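Local coordinates for protein translation initiation factor eIF-2B (Pyrococcus horikoshii, PDB 1VB5) that is the regulatory subunit of archaeal initiation factor 2B and probably takes part in exchanging GDP for GTP on initiation factor 2, at residues A25-A36 with L81-M92. Residues are numbered along the deposited sequence; the frame is centred on the assembly and turned at random.
Sequences AKKGAEAFLTLA and LKSRALEFLRRM
Leu-33 is the knob here: its side chain drops into a hole formed by Lys-82, Ala-85, Leu-86 and Leu-89 on the facing helix. Leu-33 CD2 lies 3.7 Å from Ala-85 CB and also meets the backbone O of Lys-82, while Leu-33 CD1 touches Leu-86 CD2 at 3.6 Å, the two leucines crossing at about a right angle. One turn beyond Ala-85, Leu-89 sets its CD2 3.5 Å from Ala-29 CB. The small Ala-29 and Ala-85 face each other and let the axes approach to 8.8 Å, running antiparallel at 163°. At one end, Met-92 sets SD 3.4 Å from Ala-25 CB, and the bend at its last torsion (chi3 -43°) turns CE toward Lys-26 CG. At the other, Leu-81 holds CG anti to its backbone N (chi1 174°) and forks: Leu-81 CD1 approaches Phe-32 CD2 at 4.1 Å, and Leu-81 CD2 rests on Ala-36 CB at 3.9 Å. Cutting Leu-81 back to an alanine would probably open a gap beside Phe-32 and Ala-36, leaving the Phe-32 ring without that neighbour. No hydrogen bond joins 25-36 to 81-92, but just before the second segment Arg-78 NH1 bonds Ala-36 O and ties the helices together. In this helical N-terminal part of the chain, helix 41-58 packs on Phe-32, Leu-35 and Leu-81, helix 63-71 meets Ala-25 and Phe-88, and helix 4-14 adjoins Lys-27 and Thr-34.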
ATOM      1  N   ALA B  25     -11.316  11.466 -20.687  1.00 39.79           N
ATOM      2  CA  ALA B  25     -11.153  12.603 -21.578  1.00 41.35           C
ATOM      3  C   ALA B  25     -11.917  12.348 -22.874  1.00 37.45           C
ATOM      4  O   ALA B  25     -12.594  13.238 -23.389  1.00 37.15           O
ATOM      5  CB  ALA B  25      -9.674  12.832 -21.869  1.00 44.04           C
ATOM      6  N   LYS B  26     -11.814  11.126 -23.391  1.00 36.51           N
ATOM      7  CA  LYS B  26     -12.505  10.762 -24.622  1.00 38.11           C
ATOM      8  C   LYS B  26     -14.016  10.854 -24.451  1.00 41.18           C
ATOM      9  O   LYS B  26     -14.708  11.397 -25.309  1.00 44.68           O
ATOM     10  CB  LYS B  26     -12.123   9.347 -25.055  1.00 34.55           C
ATOM     11  CG  LYS B  26     -10.674   9.209 -25.468  1.00 42.36           C
ATOM     12  CD  LYS B  26     -10.377   7.821 -26.004  1.00 46.75           C
ATOM     13  CE  LYS B  26      -8.902   7.683 -26.350  1.00 48.40           C
ATOM     14  NZ  LYS B  26      -8.581   6.326 -26.874  1.00 53.65           N
ATOM     15  N   LYS B  27     -14.524  10.325 -23.343  1.00 39.46           N
ATOM     16  CA  LYS B  27     -15.957  10.365 -23.073  1.00 39.43           C
ATOM     17  C   LYS B  27     -16.414  11.813 -22.924  1.00 39.14           C
ATOM     18  O   LYS B  27     -17.519  12.169 -23.333  1.00 40.55           O
ATOM     19  CB  LYS B  27     -16.283   9.586 -21.794  1.00 42.49           C
ATOM     20  CG  LYS B  27     -15.857   8.122 -21.823  1.00 42.76           C
ATOM     21  CD  LYS B  27     -16.599   7.329 -22.890  1.00 47.00           C
ATOM     22  CE  LYS B  27     -18.089   7.239 -22.590  1.00 50.74           C
ATOM     23  NZ  LYS B  27     -18.800   6.371 -23.574  1.00 51.65           N
ATOM     24  N   GLY B  28     -15.559  12.641 -22.332  1.00 36.83           N
ATOM     25  CA  GLY B  28     -15.891  14.044 -22.155  1.00 35.69           C
ATOM     26  C   GLY B  28     -16.063  14.709 -23.509  1.00 36.58           C
ATOM     27  O   GLY B  28     -16.988  15.497 -23.715  1.00 31.81           O
ATOM     28  N   ALA B  29     -15.166  14.382 -24.436  1.00 35.00           N
ATOM     29  CA  ALA B  29     -15.223  14.934 -25.784  1.00 37.90           C
ATOM     30  C   ALA B  29     -16.489  14.425 -26.468  1.00 39.93           C
ATOM     31  O   ALA B  29     -17.151  15.164 -27.199  1.00 39.04           O
ATOM     32  CB  ALA B  29     -13.991  14.519 -26.577  1.00 30.91           C
ATOM     33  N   GLU B  30     -16.818  13.158 -26.223  1.00 42.13           N
ATOM     34  CA  GLU B  30     -18.013  12.547 -26.795  1.00 42.20           C
ATOM     35  C   GLU B  30     -19.251  13.289 -26.310  1.00 39.92           C
ATOM     36  O   GLU B  30     -20.239  13.402 -27.034  1.00 42.17           O
ATOM     37  CB  GLU B  30     -18.121  11.077 -26.384  1.00 46.68           C
ATOM     38  CG  GLU B  30     -17.218  10.132 -27.156  1.00 62.08           C
ATOM     39  CD  GLU B  30     -17.321   8.695 -26.656  1.00 69.66           C
ATOM     40  OE1 GLU B  30     -18.461   8.187 -26.524  1.00 71.28           O
ATOM     41  OE2 GLU B  30     -16.265   8.075 -26.399  1.00 64.92           O
ATOM     42  N   ALA B  31     -19.192  13.789 -25.079  1.00 36.84           N
ATOM     43  CA  ALA B  31     -20.310  14.524 -24.503  1.00 37.51           C
ATOM     44  C   ALA B  31     -20.560  15.794 -25.309  1.00 41.60           C
ATOM     45  O   ALA B  31     -21.701  16.114 -25.644  1.00 38.97           O
ATOM     46  CB  ALA B  31     -20.015  14.876 -23.050  1.00 38.09           C
ATOM     47  N   PHE B  32     -19.488  16.519 -25.620  1.00 41.59           N
ATOM     48  CA  PHE B  32     -19.619  17.749 -26.390  1.00 42.45           C
ATOM     49  C   PHE B  32     -20.057  17.465 -27.826  1.00 38.20           C
ATOM     50  O   PHE B  32     -20.836  18.223 -28.391  1.00 35.27           O
ATOM     51  CB  PHE B  32     -18.307  18.543 -26.379  1.00 34.08           C
ATOM     52  CG  PHE B  32     -18.026  19.227 -25.070  1.00 29.42           C
ATOM     53  CD1 PHE B  32     -17.214  18.627 -24.111  1.00 32.66           C
ATOM     54  CD2 PHE B  32     -18.592  20.466 -24.787  1.00 26.80           C
ATOM     55  CE1 PHE B  32     -16.969  19.252 -22.887  1.00 27.42           C
ATOM     56  CE2 PHE B  32     -18.355  21.099 -23.569  1.00 31.63           C
ATOM     57  CZ  PHE B  32     -17.541  20.490 -22.616  1.00 31.79           C
ATOM     58  N   LEU B  33     -19.557  16.376 -28.407  1.00 41.18           N
ATOM     59  CA  LEU B  33     -19.928  15.993 -29.769  1.00 42.84           C
ATOM     60  C   LEU B  33     -21.411  15.654 -29.810  1.00 45.42           C
ATOM     61  O   LEU B  33     -22.089  15.891 -30.812  1.00 47.58           O
ATOM     62  CB  LEU B  33     -19.118  14.780 -30.234  1.00 36.20           C
ATOM     63  CG  LEU B  33     -17.673  15.041 -30.655  1.00 39.10           C
ATOM     64  CD1 LEU B  33     -16.973  13.719 -30.932  1.00 43.72           C
ATOM     65  CD2 LEU B  33     -17.657  15.925 -31.893  1.00 41.36           C
ATOM     66  N   THR B  34     -21.901  15.092 -28.709  1.00 42.69           N
ATOM     67  CA  THR B  34     -23.300  14.715 -28.573  1.00 38.00           C
ATOM     68  C   THR B  34     -24.155  15.971 -28.434  1.00 39.75           C
ATOM     69  O   THR B  34     -25.225  16.078 -29.030  1.00 40.98           O
ATOM     70  CB  THR B  34     -23.507  13.818 -27.331  1.00 37.99           C
ATOM     71  OG1 THR B  34     -22.843  12.564 -27.536  1.00 35.47           O
ATOM     72  CG2 THR B  34     -24.990  13.575 -27.076  1.00 33.99           C
ATOM     73  N   LEU B  35     -23.671  16.917 -27.641  1.00 40.67           N
ATOM     74  CA  LEU B  35     -24.373  18.170 -27.417  1.00 43.28           C
ATOM     75  C   LEU B  35     -24.648  18.873 -28.752  1.00 50.96           C
ATOM     76  O   LEU B  35     -25.704  19.481 -28.941  1.00 51.65           O
ATOM     77  CB  LEU B  35     -23.524  19.074 -26.523  1.00 40.69           C
ATOM     78  CG  LEU B  35     -24.167  20.344 -25.971  1.00 40.04           C
ATOM     79  CD1 LEU B  35     -25.263  19.968 -24.989  1.00 40.66           C
ATOM     80  CD2 LEU B  35     -23.112  21.192 -25.281  1.00 37.40           C
ATOM     81  N   ALA B  36     -23.693  18.774 -29.674  1.00 48.43           N
ATOM     82  CA  ALA B  36     -23.800  19.401 -30.989  1.00 51.44           C
ATOM     83  C   ALA B  36     -24.854  18.771 -31.904  1.00 56.07           C
ATOM     84  O   ALA B  36     -25.219  19.356 -32.925  1.00 59.64           O
ATOM     85  CB  ALA B  36     -22.439  19.378 -31.682  1.00 41.73           C
ATOM     86  N   LEU B  81     -18.145  23.760 -32.504  1.00 28.72           N
ATOM     87  CA  LEU B  81     -18.176  22.894 -31.334  1.00 35.42           C
ATOM     88  C   LEU B  81     -17.677  21.504 -31.703  1.00 37.11           C
ATOM     89  O   LEU B  81     -16.780  20.962 -31.057  1.00 36.08           O
ATOM     90  CB  LEU B  81     -19.600  22.802 -30.783  1.00 34.28           C
ATOM     91  CG  LEU B  81     -19.852  21.818 -29.636  1.00 37.90           C
ATOM     92  CD1 LEU B  81     -18.827  22.017 -28.528  1.00 33.56           C
ATOM     93  CD2 LEU B  81     -21.261  22.020 -29.106  1.00 32.78           C
ATOM     94  N   LYS B  82     -18.263  20.935 -32.753  1.00 36.93           N
ATOM     95  CA  LYS B  82     -17.886  19.610 -33.221  1.00 34.74           C
ATOM     96  C   LYS B  82     -16.419  19.549 -33.609  1.00 35.44           C
ATOM     97  O   LYS B  82     -15.686  18.653 -33.184  1.00 35.74           O
ATOM     98  CB  LYS B  82     -18.739  19.207 -34.429  1.00 41.25           C
ATOM     99  CG  LYS B  82     -18.255  17.932 -35.117  1.00 45.34           C
ATOM    100  CD  LYS B  82     -19.126  17.546 -36.305  1.00 51.59           C
ATOM    101  CE  LYS B  82     -18.634  16.249 -36.943  1.00 54.79           C
ATOM    102  NZ  LYS B  82     -19.501  15.797 -38.071  1.00 54.53           N
ATOM    103  N   SER B  83     -15.995  20.506 -34.427  1.00 34.45           N
ATOM    104  CA  SER B  83     -14.618  20.548 -34.897  1.00 30.18           C
ATOM    105  C   SER B  83     -13.596  20.613 -33.758  1.00 27.80           C
ATOM    106  O   SER B  83     -12.565  19.950 -33.809  1.00 21.23           O
ATOM    107  CB  SER B  83     -14.423  21.740 -35.835  1.00 27.90           C
ATOM    108  OG  SER B  83     -13.130  21.709 -36.412  1.00 32.90           O
ATOM    109  N   ARG B  84     -13.878  21.416 -32.739  1.00 24.70           N
ATOM    110  CA  ARG B  84     -12.955  21.539 -31.620  1.00 29.58           C
ATOM    111  C   ARG B  84     -12.886  20.250 -30.803  1.00 31.71           C
ATOM    112  O   ARG B  84     -11.805  19.837 -30.385  1.00 34.05           O
ATOM    113  CB  ARG B  84     -13.356  22.719 -30.731  1.00 24.08           C
ATOM    114  CG  ARG B  84     -13.167  24.076 -31.410  1.00 34.25           C
ATOM    115  CD  ARG B  84     -11.694  24.424 -31.577  1.00 32.74           C
ATOM    116  NE  ARG B  84     -11.074  24.728 -30.289  1.00 45.56           N
ATOM    117  CZ  ARG B  84      -9.796  25.056 -30.120  1.00 49.86           C
ATOM    118  NH1 ARG B  84      -8.975  25.126 -31.162  1.00 51.28           N
ATOM    119  NH2 ARG B  84      -9.338  25.325 -28.901  1.00 41.01           N
ATOM    120  N   ALA B  85     -14.029  19.608 -30.581  1.00 25.41           N
ATOM    121  CA  ALA B  85     -14.043  18.369 -29.815  1.00 29.19           C
ATOM    122  C   ALA B  85     -13.226  17.295 -30.532  1.00 29.72           C
ATOM    123  O   ALA B  85     -12.445  16.580 -29.909  1.00 31.25           O
ATOM    124  CB  ALA B  85     -15.472  17.894 -29.604  1.00 28.76           C
ATOM    125  N   LEU B  86     -13.398  17.193 -31.846  1.00 31.19           N
ATOM    126  CA  LEU B  86     -12.662  16.204 -32.626  1.00 31.50           C
ATOM    127  C   LEU B  86     -11.171  16.511 -32.654  1.00 33.62           C
ATOM    128  O   LEU B  86     -10.343  15.598 -32.736  1.00 30.61           O
ATOM    129  CB  LEU B  86     -13.194  16.145 -34.062  1.00 33.27           C
ATOM    130  CG  LEU B  86     -14.632  15.652 -34.260  1.00 38.97           C
ATOM    131  CD1 LEU B  86     -15.003  15.765 -35.740  1.00 38.85           C
ATOM    132  CD2 LEU B  86     -14.761  14.208 -33.784  1.00 36.47           C
ATOM    133  N   GLU B  87     -10.826  17.796 -32.595  1.00 30.33           N
ATOM    134  CA  GLU B  87      -9.423  18.182 -32.615  1.00 28.94           C
ATOM    135  C   GLU B  87      -8.764  17.808 -31.289  1.00 23.26           C
ATOM    136  O   GLU B  87      -7.606  17.401 -31.263  1.00 24.01           O
ATOM    137  CB  GLU B  87      -9.264  19.682 -32.858  1.00 27.91           C
ATOM    138  CG  GLU B  87      -7.863  20.054 -33.312  1.00 36.39           C
ATOM    139  CD  GLU B  87      -7.575  21.537 -33.180  1.00 53.14           C
ATOM    140  OE1 GLU B  87      -8.446  22.353 -33.560  1.00 57.39           O
ATOM    141  OE2 GLU B  87      -6.471  21.887 -32.704  1.00 53.44           O
ATOM    142  N   PHE B  88      -9.502  17.958 -30.192  1.00 23.58           N
ATOM    143  CA  PHE B  88      -8.972  17.604 -28.877  1.00 28.58           C
ATOM    144  C   PHE B  88      -8.633  16.114 -28.921  1.00 30.95           C
ATOM    145  O   PHE B  88      -7.545  15.698 -28.519  1.00 33.51           O
ATOM    146  CB  PHE B  88     -10.007  17.862 -27.780  1.00 30.04           C
ATOM    147  CG  PHE B  88      -9.443  17.772 -26.383  1.00 33.38           C
ATOM    148  CD1 PHE B  88      -8.829  18.871 -25.795  1.00 32.99           C
ATOM    149  CD2 PHE B  88      -9.486  16.573 -25.674  1.00 34.99           C
ATOM    150  CE1 PHE B  88      -8.262  18.780 -24.518  1.00 34.75           C
ATOM    151  CE2 PHE B  88      -8.923  16.470 -24.399  1.00 31.66           C
ATOM    152  CZ  PHE B  88      -8.310  17.575 -23.823  1.00 30.60           C
ATOM    153  N   LEU B  89      -9.566  15.317 -29.432  1.00 27.44           N
ATOM    154  CA  LEU B  89      -9.360  13.879 -29.541  1.00 31.60           C
ATOM    155  C   LEU B  89      -8.142  13.562 -30.405  1.00 34.46           C
ATOM    156  O   LEU B  89      -7.338  12.689 -30.067  1.00 32.39           O
ATOM    157  CB  LEU B  89     -10.609  13.205 -30.122  1.00 28.83           C
ATOM    158  CG  LEU B  89     -11.833  13.187 -29.198  1.00 37.43           C
ATOM    159  CD1 LEU B  89     -13.031  12.565 -29.915  1.00 39.97           C
ATOM    160  CD2 LEU B  89     -11.508  12.399 -27.940  1.00 33.66           C
ATOM    161  N   ARG B  90      -7.996  14.276 -31.518  1.00 31.97           N
ATOM    162  CA  ARG B  90      -6.862  14.051 -32.402  1.00 31.55           C
ATOM    163  C   ARG B  90      -5.560  14.395 -31.683  1.00 28.70           C
ATOM    164  O   ARG B  90      -4.554  13.703 -31.842  1.00 23.46           O
ATOM    165  CB  ARG B  90      -6.984  14.904 -33.666  1.00 36.44           C
ATOM    166  CG  ARG B  90      -5.954  14.578 -34.735  1.00 37.16           C
ATOM    167  CD  ARG B  90      -5.970  15.625 -35.845  1.00 51.39           C
ATOM    168  NE  ARG B  90      -5.589  16.942 -35.340  1.00 55.39           N
ATOM    169  CZ  ARG B  90      -4.397  17.230 -34.825  1.00 58.66           C
ATOM    170  NH1 ARG B  90      -3.456  16.294 -34.749  1.00 54.45           N
ATOM    171  NH2 ARG B  90      -4.147  18.451 -34.370  1.00 60.00           N
ATOM    172  N   ARG B  91      -5.579  15.468 -30.896  1.00 25.99           N
ATOM    173  CA  ARG B  91      -4.385  15.873 -30.162  1.00 27.43           C
ATOM    174  C   ARG B  91      -4.020  14.868 -29.069  1.00 26.11           C
ATOM    175  O   ARG B  91      -2.841  14.582 -28.868  1.00 28.69           O
ATOM    176  CB  ARG B  91      -4.567  17.265 -29.549  1.00 24.82           C
ATOM    177  CG  ARG B  91      -4.619  18.393 -30.573  1.00 32.76           C
ATOM    178  CD  ARG B  91      -4.553  19.754 -29.894  1.00 39.41           C
ATOM    179  NE  ARG B  91      -4.657  20.854 -30.851  1.00 55.16           N
ATOM    180  CZ  ARG B  91      -4.460  22.134 -30.544  1.00 60.10           C
ATOM    181  NH1 ARG B  91      -4.144  22.480 -29.302  1.00 62.36           N
ATOM    182  NH2 ARG B  91      -4.581  23.071 -31.476  1.00 61.41           N
ATOM    183  N   MET B  92      -5.017  14.329 -28.370  1.00 24.17           N
ATOM    184  CA  MET B  92      -4.745  13.347 -27.320  1.00 28.63           C
ATOM    185  C   MET B  92      -4.023  12.147 -27.910  1.00 28.39           C
ATOM    186  O   MET B  92      -2.987  11.722 -27.398  1.00 32.15           O
ATOM    187  CB  MET B  92      -6.036  12.854 -26.657  1.00 25.80           C
ATOM    188  CG  MET B  92      -6.826  13.900 -25.908  1.00 28.95           C
ATOM    189  SD  MET B  92      -8.112  13.163 -24.855  1.00 40.93           S
ATOM    190  CE  MET B  92      -8.792  11.925 -25.905  1.00 42.17           C
TER